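Unsaturated glucuronyl hydrolase (Streptococcus agalactiae, PDB 2ZZR) hydrolyses unsaturated hyaluronan, chondroitin and heparin disaccharides, releasing the unsaturated uronic acid. Local coordinates at residues A[21-26]-A[334-339]; A[276-281]-A[290-295]; A[287-290]-A[295-298]; A[300-305]-A[344-349]; A[310-315]-A[382-387]. All blocks are in the same frame, centred on the assembly; numbering follows the deposited sequence. Where two conformers were deposited one is given.

Contact 1: A[21-26]-A[334-339]; sequences RLLTKI and AMHTML
His336 has Leu22 over one ring face and the backbone of Leu23 at its edge, and these three residues give up most of the surface buried here. The methyl CD2 of Leu22 stands 3.6 Å from the centroid of the His336 ring and only 9° off its normal, a clear CH-pi contact over the middle of the imidazole. With CG beside the backbone N (chi1 -62°), the Leu22 chain brings that methyl back over the ring although its CB does not point at the helix. Leu23 CB packs beside the same imidazole, 3.7 Å from His336 CD2. Beyond the ring, Leu23 CD1 drops against the next helical turn, 3.8 Å from Leu339 CG, the two side chains crossing at about a right angle. This joins the extended lead-in to helix 25-46, where Thr24 is the N-cap, to the flank of helix 328-346; Phe389 of helix 376-390 also meets the imidazole. Since His336 ND1 is hydrogen-bonded to Lys332 O, and a carbonyl can only accept, ND1 probably carries a proton. The chemistry therefore combines a ring whose rotation is fixed within its own helix with largely apolar side-chain cover from Leu22 and Leu23.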
# COMPACT_ATOMS: atom_id res chain seq x y z
N ARG A 21 5.14 -24.77 4.42
CA ARG A 21 4.54 -25.31 3.20
C ARG A 21 4.17 -24.15 2.28
O ARG A 21 3.51 -23.20 2.71
CB ARG A 21 3.26 -26.10 3.52
CG ARG A 21 3.46 -27.37 4.32
CD ARG A 21 2.17 -27.72 5.06
NE ARG A 21 1.90 -26.74 6.12
CZ ARG A 21 0.70 -26.27 6.44
NH1 ARG A 21 0.59 -25.38 7.41
NH2 ARG A 21 -0.39 -26.69 5.80
N LEU A 22 4.59 -24.24 1.02
CA LEU A 22 4.16 -23.27 0.02
C LEU A 22 2.66 -23.38 -0.22
O LEU A 22 2.09 -24.47 -0.20
CB LEU A 22 4.92 -23.45 -1.30
CG LEU A 22 6.44 -23.26 -1.27
CD1 LEU A 22 7.05 -23.66 -2.61
CD2 LEU A 22 6.83 -21.82 -0.92
N LEU A 23 2.01 -22.24 -0.45
CA LEU A 23 0.59 -22.19 -0.75
C LEU A 23 0.28 -22.84 -2.09
O LEU A 23 0.94 -22.57 -3.09
CB LEU A 23 0.08 -20.74 -0.75
CG LEU A 23 -0.17 -20.10 0.62
CD1 LEU A 23 -0.30 -18.59 0.45
CD2 LEU A 23 -1.42 -20.70 1.29
N THR A 24 -0.73 -23.70 -2.10
CA THR A 24 -1.13 -24.39 -3.31
C THR A 24 -2.18 -23.60 -4.08
O THR A 24 -2.82 -22.70 -3.53
CB THR A 24 -1.68 -25.81 -3.03
OG1 THR A 24 -2.93 -25.70 -2.34
CG2 THR A 24 -0.69 -26.61 -2.19
N LYS A 25 -2.36 -23.96 -5.34
CA LYS A 25 -3.35 -23.32 -6.18
C LYS A 25 -4.76 -23.40 -5.57
O LYS A 25 -5.48 -22.41 -5.55
CB LYS A 25 -3.33 -23.90 -7.60
CG LYS A 25 -4.25 -23.18 -8.56
CD LYS A 25 -4.20 -23.77 -9.95
CE LYS A 25 -5.23 -23.11 -10.84
NZ LYS A 25 -5.39 -23.83 -12.14
N ILE A 26 -5.14 -24.58 -5.07
CA ILE A 26 -6.46 -24.74 -4.47
C ILE A 26 -6.63 -23.89 -3.21
O ILE A 26 -7.70 -23.33 -2.99
CB ILE A 26 -6.86 -26.23 -4.23
CG1 ILE A 26 -8.34 -26.35 -3.85
CG2 ILE A 26 -5.99 -26.88 -3.16
CD1 ILE A 26 -9.29 -25.89 -4.95
N ALA A 334 8.95 -16.73 3.23
CA ALA A 334 8.38 -15.73 4.15
C ALA A 334 7.03 -15.22 3.67
O ALA A 334 6.07 -15.19 4.43
CB ALA A 334 9.35 -14.58 4.38
N MET A 335 6.94 -14.82 2.40
CA MET A 335 5.66 -14.29 1.90
C MET A 335 4.56 -15.35 1.86
O MET A 335 3.40 -15.05 2.12
CB MET A 335 5.82 -13.57 0.56
CG MET A 335 6.17 -14.45 -0.61
SD MET A 335 6.10 -13.51 -2.14
CE MET A 335 6.39 -14.86 -3.30
N HIS A 336 4.92 -16.60 1.56
CA HIS A 336 3.98 -17.72 1.62
C HIS A 336 3.45 -17.96 3.04
O HIS A 336 2.24 -18.16 3.21
CB HIS A 336 4.62 -19.00 1.08
CG HIS A 336 4.48 -19.16 -0.40
ND1 HIS A 336 5.29 -18.51 -1.30
CD2 HIS A 336 3.63 -19.92 -1.13
CE1 HIS A 336 4.95 -18.86 -2.53
NE2 HIS A 336 3.95 -19.72 -2.45
N THR A 337 4.34 -17.93 4.03
CA THR A 337 3.95 -18.14 5.43
C THR A 337 3.02 -17.04 5.91
O THR A 337 2.00 -17.31 6.56
CB THR A 337 5.18 -18.21 6.36
OG1 THR A 337 6.19 -19.05 5.78
CG2 THR A 337 4.80 -18.77 7.72
N MET A 338 3.37 -15.79 5.59
CA MET A 338 2.59 -14.62 5.98
C MET A 338 1.21 -14.65 5.34
O MET A 338 0.20 -14.45 6.02
CB MET A 338 3.35 -13.34 5.60
CG MET A 338 4.69 -13.18 6.34
SD MET A 338 5.84 -12.07 5.48
CE MET A 338 5.15 -10.50 5.98
N LEU A 339 1.16 -14.91 4.03
CA LEU A 339 -0.11 -14.98 3.33
C LEU A 339 -0.96 -16.16 3.83
O LEU A 339 -2.18 -16.03 3.97
CB LEU A 339 0.09 -15.03 1.81
CG LEU A 339 -1.16 -14.92 0.92
CD1 LEU A 339 -2.04 -13.70 1.25
CD2 LEU A 339 -0.75 -14.90 -0.55

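Contact 2: A[276-281]-A[290-295]; sequences NYFLNR and WDLIFT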
# COMPACT_ATOMS: atom_id res chain seq x y z
N ASN A 276 13.96 -7.11 6.14
CA ASN A 276 14.55 -7.95 7.19
C ASN A 276 14.16 -7.42 8.56
O ASN A 276 13.88 -8.19 9.47
CB ASN A 276 16.07 -8.04 7.05
CG ASN A 276 16.49 -8.77 5.79
OD1 ASN A 276 15.65 -9.17 4.98
ND2 ASN A 276 17.81 -8.93 5.60
N TYR A 277 14.12 -6.10 8.69
CA TYR A 277 13.68 -5.44 9.92
C TYR A 277 12.26 -5.88 10.29
O TYR A 277 11.98 -6.25 11.43
CB TYR A 277 13.75 -3.93 9.74
CG TYR A 277 13.37 -3.13 10.96
CD1 TYR A 277 14.36 -2.65 11.83
CD2 TYR A 277 12.04 -2.82 11.23
CE1 TYR A 277 14.01 -1.90 12.96
CE2 TYR A 277 11.68 -2.07 12.35
CZ TYR A 277 12.67 -1.63 13.21
OH TYR A 277 12.31 -0.88 14.32
N PHE A 278 11.38 -5.87 9.29
CA PHE A 278 9.98 -6.25 9.44
C PHE A 278 9.89 -7.73 9.81
O PHE A 278 9.26 -8.08 10.82
CB PHE A 278 9.23 -5.94 8.14
CG PHE A 278 7.73 -6.06 8.22
CD1 PHE A 278 6.95 -4.99 8.63
CD2 PHE A 278 7.10 -7.24 7.83
CE1 PHE A 278 5.55 -5.09 8.68
CE2 PHE A 278 5.70 -7.35 7.88
CZ PHE A 278 4.93 -6.27 8.30
N LEU A 279 10.55 -8.59 9.03
CA LEU A 279 10.50 -10.03 9.26
C LEU A 279 10.95 -10.39 10.67
O LEU A 279 10.33 -11.24 11.32
CB LEU A 279 11.34 -10.78 8.23
CG LEU A 279 10.86 -10.70 6.77
CD1 LEU A 279 11.84 -11.45 5.86
CD2 LEU A 279 9.43 -11.23 6.60
N ASN A 280 12.02 -9.74 11.13
CA ASN A 280 12.61 -10.03 12.45
C ASN A 280 11.70 -9.65 13.62
O ASN A 280 11.90 -10.12 14.74
CB ASN A 280 13.97 -9.34 12.58
CG ASN A 280 15.05 -10.05 11.80
OD1 ASN A 280 14.89 -11.20 11.40
ND2 ASN A 280 16.17 -9.36 11.58
N ARG A 281 10.71 -8.81 13.34
CA ARG A 281 9.80 -8.34 14.38
C ARG A 281 8.39 -8.91 14.26
O ARG A 281 7.48 -8.48 14.98
CB ARG A 281 9.82 -6.81 14.43
CG ARG A 281 11.12 -6.28 15.01
CD ARG A 281 11.42 -4.85 14.61
NE ARG A 281 12.73 -4.43 15.10
CZ ARG A 281 13.90 -4.77 14.56
NH1 ARG A 281 13.95 -5.55 13.48
NH2 ARG A 281 15.04 -4.32 15.09
N TRP A 290 0.28 -4.26 15.44
CA TRP A 290 0.08 -2.93 14.86
C TRP A 290 1.32 -2.05 15.00
O TRP A 290 1.58 -1.16 14.18
CB TRP A 290 -1.16 -2.26 15.46
CG TRP A 290 -0.99 -1.79 16.86
CD1 TRP A 290 -1.19 -2.51 18.01
CD2 TRP A 290 -0.58 -0.48 17.28
NE1 TRP A 290 -0.93 -1.73 19.11
CE2 TRP A 290 -0.56 -0.48 18.69
CE3 TRP A 290 -0.24 0.69 16.59
CZ2 TRP A 290 -0.20 0.65 19.42
CZ3 TRP A 290 0.12 1.81 17.32
CH2 TRP A 290 0.13 1.78 18.72
N ASP A 291 2.08 -2.30 16.06
CA ASP A 291 3.38 -1.70 16.25
C ASP A 291 4.37 -2.84 16.47
O ASP A 291 4.10 -3.76 17.24
CB ASP A 291 3.39 -0.75 17.44
CG ASP A 291 4.61 0.13 17.47
OD1 ASP A 291 4.45 1.37 17.43
OD2 ASP A 291 5.74 -0.41 17.49
N LEU A 292 5.50 -2.77 15.77
CA LEU A 292 6.47 -3.86 15.75
C LEU A 292 7.21 -4.05 17.08
O LEU A 292 7.97 -5.01 17.23
CB LEU A 292 7.45 -3.70 14.58
CG LEU A 292 6.85 -3.78 13.16
CD1 LEU A 292 7.89 -3.42 12.10
CD2 LEU A 292 6.27 -5.17 12.88
N ILE A 293 6.99 -3.16 18.04
CA ILE A 293 7.55 -3.36 19.39
C ILE A 293 6.81 -4.46 20.15
O ILE A 293 7.35 -5.03 21.10
CB ILE A 293 7.61 -2.06 20.25
CG1 ILE A 293 6.22 -1.46 20.47
CG2 ILE A 293 8.58 -1.08 19.63
CD1 ILE A 293 6.13 -0.53 21.69
N PHE A 294 5.59 -4.77 19.70
CA PHE A 294 4.78 -5.81 20.32
C PHE A 294 4.92 -7.15 19.61
O PHE A 294 5.00 -7.22 18.39
CB PHE A 294 3.31 -5.40 20.38
CG PHE A 294 3.07 -4.09 21.07
CD1 PHE A 294 3.44 -3.92 22.41
CD2 PHE A 294 2.47 -3.03 20.40
CE1 PHE A 294 3.22 -2.71 23.05
CE2 PHE A 294 2.24 -1.81 21.04
CZ PHE A 294 2.62 -1.65 22.37
N THR A 295 4.93 -8.21 20.41
CA THR A 295 4.91 -9.56 19.89
C THR A 295 3.93 -10.40 20.72
O THR A 295 3.11 -9.85 21.46
CB THR A 295 6.35 -10.17 19.82
OG1 THR A 295 6.30 -11.43 19.12
CG2 THR A 295 6.95 -10.37 21.22
O HOH W 1 4.86 -7.70 15.66
O HOH W 2 8.32 -7.59 17.60
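Leu292 plugs into the C-terminal end of helix 265-280, meeting Tyr277, Phe278 and Arg281, in an enzyme built as an alpha/alpha barrel. It is carried on a type I beta turn from Asp291 to Phe294, whose first residue also makes an Asx turn: Asp291 OD2 accepts from Ile293 N through its anti lone pair, at an N-H...O angle of 166°. Leu292 CD1 meets both aromatic rings. Leu292 CD1 comes to the edge of the Tyr277 ring, 4.0 Å from Tyr277 CE2, and Phe278 CD1 lies 3.9 Å from Leu292 CD1 in an oblique approach, the Phe278 and Leu292 side chains crossing at about a right angle. Both aromatic residues hold CG anti to the backbone N (chi1 -178° and -170°), which spreads their rings to straddle that methyl. Arg281 packs its aliphatic part against another part of Leu292, Arg281 CB resting 3.9 Å from Leu292 CB. Its guanidinium turns back over one face of the Tyr277 ring, where NH1 donates to Tyr277 O and forms a salt bridge with Glu9. Around this apolar plug the backbones are joined through solvent: one water donates 2.8 Å bonds to both Arg281 O and Phe294 O.

Contact 3: A[287-290]-A[295-298]; sequences VSYW and TDGS. With SO4 (sulfate ion), chain C.
Thr295 O, seated over one face of the Tyr289 ring, is gripped by two donors from its own type II beta turn. Ser298 OG gives it a bond of 2.8 Å in the carbonyl plane, and Ser298 N closes the turn with a longer one. The oxygen stands 3.3 Å above the plane of the Tyr289 ring, displaced toward the rim near CZ. Ser298 reaches it because its hydroxyl sits between the backbone N and the carbonyl carbon (chi1 63°), which also brings OG 3.3 Å from Tyr289 CE1, at an oblique approach. Asp296 and Gly297 form the corner, the glycine having the positive phi usual for the third position of such a turn.

A sulfate ion, probably from the crystallisation liquor, completes the contact. Tyr289 OH donates to its O2 at 2.7 Å, with that oxygen in the plane of the ring, and Gly297 N donates to its O1 at 2.9 Å; Gly299 N supplies a further bond. A water lies 2.7 Å from sulfate O1, 2.8 Å from Asp296 OD2 and farther from Tyr289 OH, and cannot donate to all three at once. Asp296 OD1 is held separately by Glu284 N. The anion is thus met in this contact by neutral donors, a phenol and backbone N-H groups, while the water lies between it and a nearby carboxylate and probably eases the repulsion between the two negative groups.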
# COMPACT_ATOMS: atom_id res chain seq x y z
N VAL A 287 2.23 -12.56 11.50
CA VAL A 287 1.35 -11.44 11.19
C VAL A 287 1.64 -10.28 12.14
O VAL A 287 1.45 -10.40 13.35
CB VAL A 287 -0.16 -11.84 11.21
CG1 VAL A 287 -1.05 -10.61 11.07
CG2 VAL A 287 -0.45 -12.83 10.09
N SER A 288 2.11 -9.18 11.58
CA SER A 288 2.57 -8.02 12.34
C SER A 288 1.54 -7.54 13.36
O SER A 288 0.36 -7.39 13.04
CB SER A 288 2.89 -6.87 11.39
OG SER A 288 1.74 -6.52 10.64
N TYR A 289 2.01 -7.30 14.58
CA TYR A 289 1.25 -6.49 15.54
C TYR A 289 1.22 -5.08 14.97
O TYR A 289 2.02 -4.73 14.10
CB TYR A 289 1.90 -6.54 16.93
CG TYR A 289 1.52 -7.78 17.72
CD1 TYR A 289 0.53 -7.72 18.71
CD2 TYR A 289 2.12 -9.01 17.46
CE1 TYR A 289 0.17 -8.86 19.43
CE2 TYR A 289 1.75 -10.16 18.17
CZ TYR A 289 0.78 -10.06 19.16
OH TYR A 289 0.41 -11.19 19.87
N TRP A 290 0.28 -4.26 15.44
CA TRP A 290 0.08 -2.93 14.86
C TRP A 290 1.32 -2.05 15.00
O TRP A 290 1.58 -1.16 14.18
CB TRP A 290 -1.16 -2.26 15.46
CG TRP A 290 -0.99 -1.79 16.86
CD1 TRP A 290 -1.19 -2.51 18.01
CD2 TRP A 290 -0.58 -0.48 17.28
NE1 TRP A 290 -0.93 -1.73 19.11
CE2 TRP A 290 -0.56 -0.48 18.69
CE3 TRP A 290 -0.24 0.69 16.59
CZ2 TRP A 290 -0.20 0.65 19.42
CZ3 TRP A 290 0.12 1.81 17.32
CH2 TRP A 290 0.13 1.78 18.72
N THR A 295 4.93 -8.21 20.41
CA THR A 295 4.91 -9.56 19.89
C THR A 295 3.93 -10.40 20.72
O THR A 295 3.11 -9.85 21.46
CB THR A 295 6.35 -10.17 19.82
OG1 THR A 295 6.30 -11.43 19.12
CG2 THR A 295 6.95 -10.37 21.22
N ASP A 296 4.01 -11.72 20.59
CA ASP A 296 3.13 -12.64 21.31
C ASP A 296 3.11 -12.36 22.81
O ASP A 296 4.16 -12.16 23.42
CB ASP A 296 3.55 -14.09 21.05
CG ASP A 296 3.51 -14.44 19.57
OD1 ASP A 296 4.59 -14.65 18.98
OD2 ASP A 296 2.40 -14.49 19.00
N GLY A 297 1.91 -12.33 23.39
CA GLY A 297 1.75 -12.10 24.82
C GLY A 297 1.45 -10.67 25.22
O GLY A 297 1.05 -10.41 26.36
N SER A 298 1.62 -9.74 24.29
CA SER A 298 1.44 -8.31 24.56
C SER A 298 -0.02 -7.90 24.73
O SER A 298 -0.31 -6.86 25.31
CB SER A 298 2.07 -7.47 23.45
OG SER A 298 1.43 -7.72 22.21
S SO4 C . -1.64 -11.88 22.51
O1 SO4 C . -0.71 -13.00 22.40
O2 SO4 C . -1.00 -10.64 22.09
O3 SO4 C . -2.82 -12.12 21.68
O4 SO4 C . -2.06 -11.74 23.90
O HOH W 3 -0.07 -14.42 20.24

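Contact 4: A[300-305]-A[344-349]; sequences QPRDTS and EQYSNN
The guanidinium of Arg302 carries the phenol oxygen of Tyr346 over one face, and the Tyr346 ring in turn meets Thr304 CG2 and Arg302 CG at oblique angles. Guanidinium and ring planes are 52° apart, so the groups do not stack; the phenol end simply sits above the rim of the cation. Although Tyr346 OH lies 3.1 Å from Arg302 NH1, its position above the plane makes a poor angle and no hydrogen bond results. Asp285 serves both instead, forming a salt bridge with Arg302 NH1 and a hydrogen bond with Tyr346 OH, so a single carboxylate fixes the two groups against each other. The bend in the arginine chain at chi2 (-52°) lets CG rest 3.6 Å from the phenol oxygen while the head passes over it. Thr304 CG2 packs obliquely against the CB end of the ring, 3.4 Å from Tyr346 CD1, while OG1 is occupied by Leu359 O. Asp303, N-cap of helix 304-318, takes a 2.7 Å bond from Ser305 OG through OD2; its OD1 forms a salt bridge with substrate-binding Arg246. The contact sets the first turn of helix 304-318 beside the C-terminal part of helix 328-346, with backbone bonds linking Thr304 to His360 and Tyr346 to Leu359, in the chain after helix 328-346.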
# COMPACT_ATOMS: atom_id res chain seq x y z
N GLN A 300 -1.85 -6.80 22.52
CA GLN A 300 -2.11 -5.69 21.59
C GLN A 300 -2.74 -6.22 20.30
O GLN A 300 -2.54 -7.39 19.96
CB GLN A 300 -0.81 -4.94 21.29
CG GLN A 300 -0.24 -4.19 22.48
CD GLN A 300 -0.94 -2.87 22.76
OE1 GLN A 300 -1.64 -2.32 21.90
NE2 GLN A 300 -0.75 -2.34 23.96
N PRO A 301 -3.51 -5.37 19.59
CA PRO A 301 -4.12 -5.87 18.36
C PRO A 301 -3.10 -6.00 17.23
O PRO A 301 -2.05 -5.35 17.24
CB PRO A 301 -5.15 -4.79 18.03
CG PRO A 301 -4.62 -3.55 18.63
CD PRO A 301 -3.87 -3.97 19.87
N ARG A 302 -3.41 -6.86 16.26
CA ARG A 302 -2.58 -6.98 15.07
C ARG A 302 -2.93 -5.85 14.12
O ARG A 302 -3.96 -5.19 14.27
CB ARG A 302 -2.82 -8.32 14.36
CG ARG A 302 -2.73 -9.55 15.25
CD ARG A 302 -1.43 -9.58 16.04
NE ARG A 302 -1.31 -10.81 16.83
CZ ARG A 302 -0.70 -11.92 16.41
NH1 ARG A 302 -0.14 -11.98 15.21
NH2 ARG A 302 -0.65 -12.98 17.21
N ASP A 303 -2.05 -5.60 13.15
CA ASP A 303 -2.44 -4.85 11.97
C ASP A 303 -2.18 -5.71 10.75
O ASP A 303 -1.09 -5.68 10.18
CB ASP A 303 -1.72 -3.51 11.85
CG ASP A 303 -2.15 -2.73 10.60
OD1 ASP A 303 -1.38 -1.89 10.12
OD2 ASP A 303 -3.27 -3.00 10.09
N THR A 304 -3.21 -6.45 10.35
CA THR A 304 -3.12 -7.35 9.19
C THR A 304 -2.86 -6.58 7.90
O THR A 304 -2.26 -7.13 6.97
CB THR A 304 -4.39 -8.19 9.03
OG1 THR A 304 -5.53 -7.33 9.03
CG2 THR A 304 -4.51 -9.20 10.16
N SER A 305 -3.29 -5.32 7.83
CA SER A 305 -3.09 -4.53 6.60
C SER A 305 -1.61 -4.30 6.31
O SER A 305 -1.21 -4.24 5.16
CB SER A 305 -3.86 -3.20 6.62
OG SER A 305 -3.27 -2.24 7.48
N GLU A 344 -5.69 -18.23 6.66
CA GLU A 344 -6.17 -19.26 7.58
C GLU A 344 -6.65 -18.73 8.92
O GLU A 344 -7.46 -19.37 9.59
CB GLU A 344 -5.09 -20.32 7.80
CG GLU A 344 -4.76 -21.15 6.56
CD GLU A 344 -3.71 -22.22 6.82
OE1 GLU A 344 -3.14 -22.27 7.93
OE2 GLU A 344 -3.45 -23.02 5.89
N GLN A 345 -6.15 -17.56 9.32
CA GLN A 345 -6.42 -17.07 10.67
C GLN A 345 -7.08 -15.69 10.73
O GLN A 345 -7.69 -15.34 11.75
CB GLN A 345 -5.14 -17.06 11.52
CG GLN A 345 -4.50 -18.44 11.76
CD GLN A 345 -5.44 -19.43 12.45
OE1 GLN A 345 -5.54 -20.59 12.05
NE2 GLN A 345 -6.12 -18.97 13.51
N TYR A 346 -6.96 -14.92 9.65
CA TYR A 346 -7.39 -13.52 9.68
C TYR A 346 -8.45 -13.13 8.65
O TYR A 346 -9.06 -12.06 8.76
CB TYR A 346 -6.17 -12.59 9.60
CG TYR A 346 -5.29 -12.70 10.82
CD1 TYR A 346 -5.54 -11.92 11.95
CD2 TYR A 346 -4.21 -13.59 10.86
CE1 TYR A 346 -4.75 -12.02 13.09
CE2 TYR A 346 -3.41 -13.69 12.00
CZ TYR A 346 -3.68 -12.90 13.11
OH TYR A 346 -2.90 -12.99 14.24
N SER A 347 -8.68 -13.99 7.66
CA SER A 347 -9.67 -13.70 6.63
C SER A 347 -11.09 -13.89 7.16
O SER A 347 -11.33 -14.72 8.05
CB SER A 347 -9.44 -14.56 5.38
OG SER A 347 -9.60 -15.93 5.68
N ASN A 348 -12.02 -13.12 6.60
CA ASN A 348 -13.42 -13.13 7.02
C ASN A 348 -14.14 -14.44 6.69
O ASN A 348 -14.13 -14.90 5.55
CB ASN A 348 -14.17 -11.97 6.36
CG ASN A 348 -15.67 -11.99 6.67
OD1 ASN A 348 -16.07 -12.03 7.83
ND2 ASN A 348 -16.48 -11.96 5.63
N ASN A 349 -14.80 -15.00 7.70
CA ASN A 349 -15.60 -16.21 7.53
C ASN A 349 -17.10 -15.95 7.57
O ASN A 349 -17.89 -16.72 7.01
CB ASN A 349 -15.20 -17.26 8.56
CG ASN A 349 -13.85 -17.89 8.26
OD1 ASN A 349 -13.56 -18.26 7.12
ND2 ASN A 349 -13.00 -18.00 9.28

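Contact 5: A[310-315]-A[382-387]; sequences AVCGIH and YLEALI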
# COMPACT_ATOMS: atom_id res chain seq x y z
N ALA A 310 3.05 -5.83 2.99
CA ALA A 310 4.40 -6.40 2.93
C ALA A 310 4.48 -7.63 2.02
O ALA A 310 5.48 -7.82 1.31
CB ALA A 310 4.91 -6.74 4.34
N VAL A 311 3.44 -8.45 2.03
CA VAL A 311 3.39 -9.61 1.14
C VAL A 311 3.47 -9.15 -0.32
O VAL A 311 4.27 -9.69 -1.10
CB VAL A 311 2.16 -10.52 1.39
CG1 VAL A 311 1.97 -11.51 0.23
CG2 VAL A 311 2.31 -11.28 2.71
N CYS A 312 2.66 -8.16 -0.70
CA CYS A 312 2.69 -7.61 -2.06
C CYS A 312 4.09 -7.09 -2.42
O CYS A 312 4.58 -7.34 -3.53
CB CYS A 312 1.65 -6.50 -2.24
SG CYS A 312 -0.05 -7.08 -2.09
N GLY A 313 4.71 -6.39 -1.48
CA GLY A 313 6.05 -5.82 -1.68
C GLY A 313 7.12 -6.89 -1.90
O GLY A 313 7.96 -6.76 -2.79
N ILE A 314 7.08 -7.93 -1.08
CA ILE A 314 8.03 -9.03 -1.21
C ILE A 314 7.82 -9.74 -2.56
O ILE A 314 8.77 -10.01 -3.29
CB ILE A 314 7.92 -10.03 -0.02
CG1 ILE A 314 8.34 -9.34 1.29
CG2 ILE A 314 8.79 -11.27 -0.26
CD1 ILE A 314 7.99 -10.15 2.54
N HIS A 315 6.55 -10.01 -2.89
CA HIS A 315 6.22 -10.65 -4.16
C HIS A 315 6.77 -9.85 -5.34
O HIS A 315 7.39 -10.41 -6.26
CB HIS A 315 4.70 -10.82 -4.29
CG HIS A 315 4.28 -11.50 -5.56
ND1 HIS A 315 4.10 -12.86 -5.65
CD2 HIS A 315 4.03 -11.01 -6.79
CE1 HIS A 315 3.75 -13.18 -6.89
NE2 HIS A 315 3.71 -12.07 -7.60
N TYR A 382 -4.67 -7.58 0.59
CA TYR A 382 -4.87 -9.01 0.80
C TYR A 382 -5.32 -9.67 -0.51
O TYR A 382 -4.72 -10.65 -0.96
CB TYR A 382 -5.89 -9.24 1.92
CG TYR A 382 -6.38 -10.66 2.06
CD1 TYR A 382 -5.51 -11.69 2.42
CD2 TYR A 382 -7.72 -10.98 1.84
CE1 TYR A 382 -5.96 -13.00 2.54
CE2 TYR A 382 -8.19 -12.29 1.97
CZ TYR A 382 -7.30 -13.29 2.32
OH TYR A 382 -7.74 -14.59 2.46
N LEU A 383 -6.36 -9.12 -1.13
CA LEU A 383 -6.82 -9.64 -2.42
C LEU A 383 -5.77 -9.48 -3.53
O LEU A 383 -5.61 -10.36 -4.36
CB LEU A 383 -8.16 -9.02 -2.82
CG LEU A 383 -8.87 -9.58 -4.06
CD1 LEU A 383 -9.08 -11.09 -3.93
CD2 LEU A 383 -10.19 -8.85 -4.26
N GLU A 384 -5.03 -8.37 -3.53
CA GLU A 384 -3.95 -8.20 -4.50
C GLU A 384 -2.88 -9.28 -4.32
O GLU A 384 -2.37 -9.81 -5.32
CB GLU A 384 -3.32 -6.80 -4.42
CG GLU A 384 -2.44 -6.51 -5.63
CD GLU A 384 -1.50 -5.35 -5.42
OE1 GLU A 384 -1.94 -4.20 -5.58
OE2 GLU A 384 -0.32 -5.60 -5.11
N ALA A 385 -2.56 -9.62 -3.07
CA ALA A 385 -1.60 -10.69 -2.79
C ALA A 385 -2.11 -12.02 -3.34
O ALA A 385 -1.35 -12.77 -3.97
CB ALA A 385 -1.33 -10.80 -1.29
N LEU A 386 -3.39 -12.30 -3.10
CA LEU A 386 -3.99 -13.53 -3.59
C LEU A 386 -3.90 -13.62 -5.12
O LEU A 386 -3.46 -14.66 -5.66
CB LEU A 386 -5.44 -13.63 -3.12
CG LEU A 386 -5.63 -13.87 -1.62
CD1 LEU A 386 -7.13 -13.87 -1.29
CD2 LEU A 386 -4.97 -15.17 -1.17
N ILE A 387 -4.29 -12.54 -5.79
CA ILE A 387 -4.26 -12.46 -7.25
C ILE A 387 -2.82 -12.52 -7.79
O ILE A 387 -2.56 -13.20 -8.79
CB ILE A 387 -5.03 -11.20 -7.78
CG1 ILE A 387 -6.54 -11.31 -7.48
CG2 ILE A 387 -4.78 -10.96 -9.29
CD1 ILE A 387 -7.28 -12.49 -8.15
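This is a buried helix-helix contact inside the alpha/alpha barrel, between helix 304-318 and helix 376-390. The segments 310-315 and 382-387 run in broadly the same direction, at 33°, their axes 8.9 Å apart at closest approach, consistent with neighbouring inner helices of such a barrel; the antiparallel partners in such a fold come from the outer layer. Helix 328-346 touches both of them, while helices 25-46 and 70-84 cover other faces of helix 376-390.

Small side chains, Cys312 and Ala385, let the helices come close. Cys312 faces Ala385, where the backbones come nearest, 5.3 Å between the CA atoms. The sulfur, placed beside its own backbone N by chi1 of -65°, projects across the gap to within 3.7 Å of Ala385 N and 4.0 Å of Ala385 CB. On its other flank comes Glu384, whose chain leaves the helix with CG anti to the backbone N (chi1 -166°) and extends alongside the seam, bringing OE2 to 3.4 Å from Cys312 SG. That carboxylate is well occupied by its surroundings: Arg388 NE forms a salt bridge with OE2, and Tyr380 OH and Trp397 NE1 are hydrogen-bonded to OE1. A buried charge so held would probably stay ionised, met by the charge of Arg388 and by the two hydrogen bonds. Beside Cys312, Val311 CG1 lies 3.7 Å from Ala385 CB.

Helix 328-346 shows how one barrel element serves several interfaces: contacts 1 and 4 use different parts of it, their centres about 16 Å apart, and Met338 from contact 1 packs against contact 2 (CE to Phe278 CE2, 3.7 Å) and contact 5 (CB to Val311 CG2, 3.7 Å). Contacts 2 and 3, centred about 8 Å apart, share Trp290 and Thr295 of one loop, and Ser288 O probably accepts from Asp303 N (3.0 Å), tying contact 3 to contact 4. The substrate-binding Arg246 is reached most directly through contact 4, by a salt bridge from Asp303; Phe278 of contact 2 lies about 7 Å from it, side chain to side chain. Contact 1 is remote from the annotated sites.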